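Local coordinates for VAO-type flavoprotein oxidase VAO615 (PDB 6F72) that probably acts as an oxygen-dependent oxidoreductase that carries one bicovalently bound FAD per subunit, although no substrate has yet been identified, at residues L252-V257 / W276-G281; N175-K180 / G203-A208. One frame throughout, in Å; residues are numbered along the deposited sequence.

Interaction 1: residues L252-V257 / W276-G281; sequences LEWEVV and WALSGG
Trp-254 lays one face of its indole on Leu-278 and turns its N-H edge to Ser-279, so two consecutive residues at the end of helix 272-278 take hold of a single ring. CB of Leu-278 stands over the five-membered ring, 3.6 Å from the centroid and 18° off the normal, a CH-pi contact. CD1 of the same leucine extends toward the strand on the Val-256 side, touching Trp-254 CG at 3.7 Å and also meeting Val-256 CG1 at 3.7 Å. At the ring edge, Trp-254 NE1 donates to Ser-279 OG over 3.0 Å; the bond is nearly straight (166°) and lies close to the indole plane.

Ser-279 is the first residue to leave helical geometry and the centre of an inverse gamma turn. With OG anti to its carbonyl carbon (chi1 -61°), the hydroxyl faces the indole while also hydrogen-bonding Tyr-275 O one helical turn back. Val-289 and Met-292 of the adjacent strand 288-298 touch Trp-254 as well. The contact thus packs helix 272-278 on the antiparallel sheet of the FAD-binding PCMH-type domain, with the Leu-278 side chain about 6 Å from the bound FAD. All four touching residues are buried; the hydroxyl, held between indole N-H and helix carbonyl, gives that N-H a partner, and bond and face contact together would be expected to restrict turning of the ring.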
loop_
_atom_site.group_PDB
_atom_site.type_symbol
_atom_site.label_atom_id
_atom_site.label_comp_id
_atom_site.label_asym_id
_atom_site.label_seq_id
_atom_site.Cartn_x
_atom_site.Cartn_y
_atom_site.Cartn_z
ATOM N N LEU A 252 -7.941 -13.747 9.803
ATOM C CA LEU A 252 -8.892 -14.595 10.512
ATOM C C LEU A 252 -10.148 -13.815 10.887
ATOM O O LEU A 252 -11.259 -14.305 10.716
ATOM C CB LEU A 252 -8.242 -15.243 11.739
ATOM C CG LEU A 252 -6.961 -16.049 11.523
ATOM C CD1 LEU A 252 -6.320 -16.351 12.865
ATOM C CD2 LEU A 252 -7.244 -17.344 10.759
ATOM N N GLU A 253 -9.955 -12.600 11.403
ATOM C CA GLU A 253 -11.033 -11.763 11.929
ATOM C C GLU A 253 -10.739 -10.317 11.640
ATOM O O GLU A 253 -9.577 -9.939 11.605
ATOM C CB GLU A 253 -11.130 -11.914 13.446
ATOM C CG GLU A 253 -11.588 -13.301 13.866
ATOM C CD GLU A 253 -11.726 -13.461 15.364
ATOM O OE1 GLU A 253 -12.269 -12.541 16.017
ATOM O OE2 GLU A 253 -11.316 -14.524 15.869
ATOM N N TRP A 254 -11.806 -9.544 11.425
ATOM C CA TRP A 254 -11.774 -8.083 11.381
ATOM C C TRP A 254 -12.674 -7.598 12.500
ATOM O O TRP A 254 -13.826 -8.029 12.598
ATOM C CB TRP A 254 -12.344 -7.534 10.071
ATOM C CG TRP A 254 -11.537 -7.838 8.842
ATOM C CD1 TRP A 254 -11.845 -8.749 7.856
ATOM C CD2 TRP A 254 -10.305 -7.227 8.457
ATOM N NE1 TRP A 254 -10.869 -8.742 6.884
ATOM C CE2 TRP A 254 -9.909 -7.820 7.229
ATOM C CE3 TRP A 254 -9.477 -6.238 9.038
ATOM C CZ2 TRP A 254 -8.732 -7.453 6.568
ATOM C CZ3 TRP A 254 -8.301 -5.887 8.385
ATOM C CH2 TRP A 254 -7.944 -6.486 7.158
ATOM N N GLU A 255 -12.148 -6.695 13.323
ATOM C CA GLU A 255 -12.956 -5.967 14.282
ATOM C C GLU A 255 -13.175 -4.567 13.717
ATOM O O GLU A 255 -12.229 -3.904 13.312
ATOM C CB GLU A 255 -12.252 -5.926 15.633
ATOM C CG GLU A 255 -13.012 -5.164 16.709
ATOM C CD GLU A 255 -12.139 -4.746 17.871
ATOM O OE1 GLU A 255 -10.930 -5.071 17.880
ATOM O OE2 GLU A 255 -12.674 -4.082 18.792
ATOM N N VAL A 256 -14.441 -4.162 13.658
ATOM C CA VAL A 256 -14.872 -2.982 12.918
ATOM C C VAL A 256 -15.944 -2.171 13.636
ATOM O O VAL A 256 -16.607 -2.665 14.546
ATOM C CB VAL A 256 -15.414 -3.323 11.483
ATOM C CG1 VAL A 256 -14.479 -4.250 10.723
ATOM C CG2 VAL A 256 -16.840 -3.868 11.516
ATOM N N VAL A 257 -16.074 -0.912 13.204
ATOM C CA VAL A 257 -17.264 -0.096 13.412
ATOM C C VAL A 257 -17.845 0.215 12.031
ATOM O O VAL A 257 -17.153 0.718 11.135
ATOM C CB VAL A 257 -16.971 1.220 14.169
ATOM C CG1 VAL A 257 -18.259 1.999 14.399
ATOM C CG2 VAL A 257 -16.288 0.945 15.502
ATOM N N TRP A 276 -15.474 -11.073 3.769
ATOM C CA TRP A 276 -15.106 -11.319 2.374
ATOM C C TRP A 276 -14.633 -10.009 1.662
ATOM O O TRP A 276 -13.527 -9.973 1.101
ATOM C CB TRP A 276 -16.293 -11.977 1.659
ATOM C CG TRP A 276 -16.068 -12.324 0.218
ATOM C CD1 TRP A 276 -15.536 -13.488 -0.271
ATOM C CD2 TRP A 276 -16.418 -11.530 -0.922
ATOM N NE1 TRP A 276 -15.497 -13.450 -1.656
ATOM C CE2 TRP A 276 -16.041 -12.270 -2.083
ATOM C CE3 TRP A 276 -17.008 -10.265 -1.086
ATOM C CZ2 TRP A 276 -16.233 -11.785 -3.389
ATOM C CZ3 TRP A 276 -17.195 -9.771 -2.397
ATOM C CH2 TRP A 276 -16.798 -10.535 -3.528
ATOM N N ALA A 277 -15.476 -8.967 1.731
ATOM C CA ALA A 277 -15.222 -7.628 1.208
ATOM C C ALA A 277 -13.981 -6.985 1.800
ATOM O O ALA A 277 -13.178 -6.446 1.055
ATOM C CB ALA A 277 -16.436 -6.723 1.406
ATOM N N LEU A 278 -13.822 -7.052 3.129
ATOM C CA LEU A 278 -12.654 -6.476 3.798
ATOM C C LEU A 278 -11.326 -7.184 3.491
ATOM O O LEU A 278 -10.257 -6.574 3.605
ATOM C CB LEU A 278 -12.861 -6.366 5.315
ATOM C CG LEU A 278 -13.780 -5.283 5.888
ATOM C CD1 LEU A 278 -14.081 -5.628 7.340
ATOM C CD2 LEU A 278 -13.179 -3.873 5.801
ATOM N N SER A 279 -11.400 -8.456 3.108
ATOM C CA SER A 279 -10.211 -9.265 2.847
ATOM C C SER A 279 -9.827 -9.198 1.348
ATOM O O SER A 279 -9.984 -10.181 0.593
ATOM C CB SER A 279 -10.460 -10.721 3.305
ATOM O OG SER A 279 -10.725 -10.831 4.703
ATOM N N GLY A 280 -9.340 -8.034 0.918
ATOM C CA GLY A 280 -8.918 -7.834 -0.479
ATOM C C GLY A 280 -9.796 -6.916 -1.308
ATOM O O GLY A 280 -9.416 -6.565 -2.438
ATOM N N GLY A 281 -10.934 -6.486 -0.759
ATOM C CA GLY A 281 -11.849 -5.561 -1.447
ATOM C C GLY A 281 -11.488 -4.077 -1.346
ATOM O O GLY A 281 -12.217 -3.224 -1.871
#

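Interaction 2: residues N175-K180 / G203-A208; sequences NLKSTK and GFEAYA
A salt bridge at the protein surface, between Lys-177 and Glu-205, joins the loop leading into strand 179-186 to the first turn of helix 203-212. Both pieces belong to the FAD-binding PCMH-type domain, and between them the chain makes the antiparallel hairpin of strands 179-186 and 193-198 before entering the helix. The carboxylate meets the last stretch of the lysine, CD and CE as well as NZ. Lys-177 NZ lies 2.9 Å from Glu-205 OE1, on the syn lone pair of that oxygen, and makes a weak second bond to OE2 at 3.3 Å. The ammonium therefore leans toward one oxygen of the carboxylate.

The two side chains cross at about a right angle. Glu-205 runs extended beyond CG, bringing its carboxylate to the lysine, whereas Lys-177 bends at its second torsion (chi2 -88°) and carries its tip over toward the helix. This places Lys-177 CD 3.3 Å from Glu-205 OE1.

Neither charge depends on the other alone. Lys-177 NZ also donates to Gly-200 O and forms a salt bridge with Glu-202, so this ammonium has partners in the turn between strand 193-198 and the helix as well as in the helix itself. Two acidic side chains around one lysine would be expected to favour its charged form. Close by, Leu-176 and Ser-178 keep the loop beside that same turn through backbone bonds with Gly-200 and Gly-198. Glu-205 OE1 has a further donor, the backbone N of Glu-202, which helps fix the carboxylate where Lys-177 NZ meets it.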
loop_
_atom_site.group_PDB
_atom_site.type_symbol
_atom_site.label_atom_id
_atom_site.label_comp_id
_atom_site.label_asym_id
_atom_site.label_seq_id
_atom_site.Cartn_x
_atom_site.Cartn_y
_atom_site.Cartn_z
ATOM N N ASN A 175 -2.647 5.318 16.105
ATOM C CA ASN A 175 -2.236 5.084 17.482
ATOM C C ASN A 175 -2.876 3.852 18.117
ATOM O O ASN A 175 -2.664 3.595 19.289
ATOM C CB ASN A 175 -2.513 6.312 18.324
ATOM C CG ASN A 175 -1.781 7.523 17.828
ATOM O OD1 ASN A 175 -0.551 7.537 17.785
ATOM N ND2 ASN A 175 -2.534 8.540 17.427
ATOM N N LEU A 176 -3.638 3.088 17.331
ATOM C CA LEU A 176 -4.226 1.844 17.813
ATOM C C LEU A 176 -3.175 0.762 17.614
ATOM O O LEU A 176 -3.182 0.059 16.607
ATOM C CB LEU A 176 -5.547 1.549 17.086
ATOM C CG LEU A 176 -6.670 2.550 17.405
ATOM C CD1 LEU A 176 -7.870 2.330 16.511
ATOM C CD2 LEU A 176 -7.099 2.554 18.877
ATOM N N LYS A 177 -2.271 0.645 18.590
ATOM C CA LYS A 177 -1.040 -0.150 18.449
ATOM C C LYS A 177 -0.986 -1.470 19.231
ATOM O O LYS A 177 0.061 -2.135 19.238
ATOM C CB LYS A 177 0.183 0.698 18.823
ATOM C CG LYS A 177 0.404 1.947 17.980
ATOM C CD LYS A 177 1.231 1.641 16.753
ATOM C CE LYS A 177 1.834 2.913 16.169
ATOM N NZ LYS A 177 2.078 2.673 14.711
ATOM N N SER A 178 -2.091 -1.855 19.870
ATOM C CA SER A 178 -2.157 -3.118 20.640
ATOM C C SER A 178 -1.721 -4.322 19.805
ATOM O O SER A 178 -2.003 -4.390 18.608
ATOM C CB SER A 178 -3.571 -3.356 21.158
ATOM O OG SER A 178 -4.407 -3.647 20.039
ATOM N N THR A 179 -0.978 -5.229 20.431
ATOM C CA THR A 179 -0.595 -6.496 19.810
ATOM C C THR A 179 -0.823 -7.645 20.805
ATOM O O THR A 179 -0.474 -7.544 21.995
ATOM C CB THR A 179 0.867 -6.499 19.331
ATOM O OG1 THR A 179 1.734 -6.353 20.453
ATOM C CG2 THR A 179 1.146 -5.354 18.369
ATOM N N LYS A 180 -1.403 -8.736 20.316
ATOM C CA LYS A 180 -1.803 -9.828 21.185
ATOM C C LYS A 180 -1.447 -11.160 20.533
ATOM O O LYS A 180 -1.949 -11.473 19.446
ATOM C CB LYS A 180 -3.305 -9.710 21.472
ATOM C CG LYS A 180 -3.862 -10.623 22.547
ATOM C CD LYS A 180 -5.342 -10.318 22.710
ATOM C CE LYS A 180 -6.130 -11.514 23.208
ATOM N NZ LYS A 180 -5.837 -11.760 24.641
ATOM N N GLY A 203 4.198 -2.308 9.661
ATOM C CA GLY A 203 5.001 -3.482 9.308
ATOM C C GLY A 203 6.099 -3.827 10.292
ATOM O O GLY A 203 6.182 -4.978 10.729
ATOM N N PHE A 204 6.893 -2.822 10.678
ATOM C CA PHE A 204 8.009 -2.983 11.635
ATOM C C PHE A 204 7.587 -3.412 13.047
ATOM O O PHE A 204 8.318 -4.145 13.720
ATOM C CB PHE A 204 8.911 -1.736 11.673
ATOM C CG PHE A 204 8.288 -0.520 12.336
ATOM C CD1 PHE A 204 7.522 0.395 11.594
ATOM C CD2 PHE A 204 8.507 -0.259 13.693
ATOM C CE1 PHE A 204 6.971 1.526 12.200
ATOM C CE2 PHE A 204 7.958 0.870 14.304
ATOM C CZ PHE A 204 7.186 1.762 13.560
ATOM N N GLU A 205 6.414 -2.941 13.472
ATOM C CA GLU A 205 5.805 -3.341 14.731
ATOM C C GLU A 205 5.304 -4.787 14.657
ATOM O O GLU A 205 5.593 -5.593 15.556
ATOM C CB GLU A 205 4.696 -2.352 15.124
ATOM C CG GLU A 205 5.248 -1.050 15.713
ATOM C CD GLU A 205 4.332 0.156 15.553
ATOM O OE1 GLU A 205 3.366 0.105 14.758
ATOM O OE2 GLU A 205 4.586 1.171 16.232
ATOM N N ALA A 206 4.584 -5.116 13.582
ATOM C CA ALA A 206 4.148 -6.493 13.324
ATOM C C ALA A 206 5.329 -7.479 13.318
ATOM O O ALA A 206 5.231 -8.553 13.915
ATOM C CB ALA A 206 3.359 -6.575 12.022
ATOM N N TYR A 207 6.445 -7.093 12.697
ATOM C CA TYR A 207 7.636 -7.956 12.590
ATOM C C TYR A 207 8.373 -8.134 13.903
ATOM O O TYR A 207 8.811 -9.248 14.205
ATOM C CB TYR A 207 8.622 -7.454 11.524
ATOM C CG TYR A 207 8.067 -7.388 10.114
ATOM C CD1 TYR A 207 6.970 -8.172 9.722
ATOM C CD2 TYR A 207 8.652 -6.550 9.163
ATOM C CE1 TYR A 207 6.458 -8.104 8.437
ATOM C CE2 TYR A 207 8.149 -6.480 7.866
ATOM C CZ TYR A 207 7.057 -7.255 7.512
ATOM O OH TYR A 207 6.555 -7.195 6.235
ATOM N N ALA A 208 8.518 -7.044 14.668
ATOM C CA ALA A 208 9.081 -7.103 16.021
ATOM C C ALA A 208 8.255 -8.042 16.910
ATOM O O ALA A 208 8.821 -8.872 17.626
ATOM C CB ALA A 208 9.191 -5.706 16.640
#

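From the N terminus, residues 175-180 come first and lead into strand 179-186; the hairpin returns along strand 193-198, and interaction 2 closes that loop at the start of helix 203-212. The chain then runs through helices 227-233 and 241-244 to strand 251-257, turns back along strand 263-266, and interaction 1 closes a second loop at the end of helix 272-278. The loops follow in series, neither nested nor crossed. Strand 288-298 pairs with both 193-198 and 251-257, joining the two regions in one antiparallel sheet. The centres lie about 18 Å apart and the nearest atoms of the two contacts about 7 Å, so they do not touch; interaction 1 is buried, interaction 2 lies at the surface.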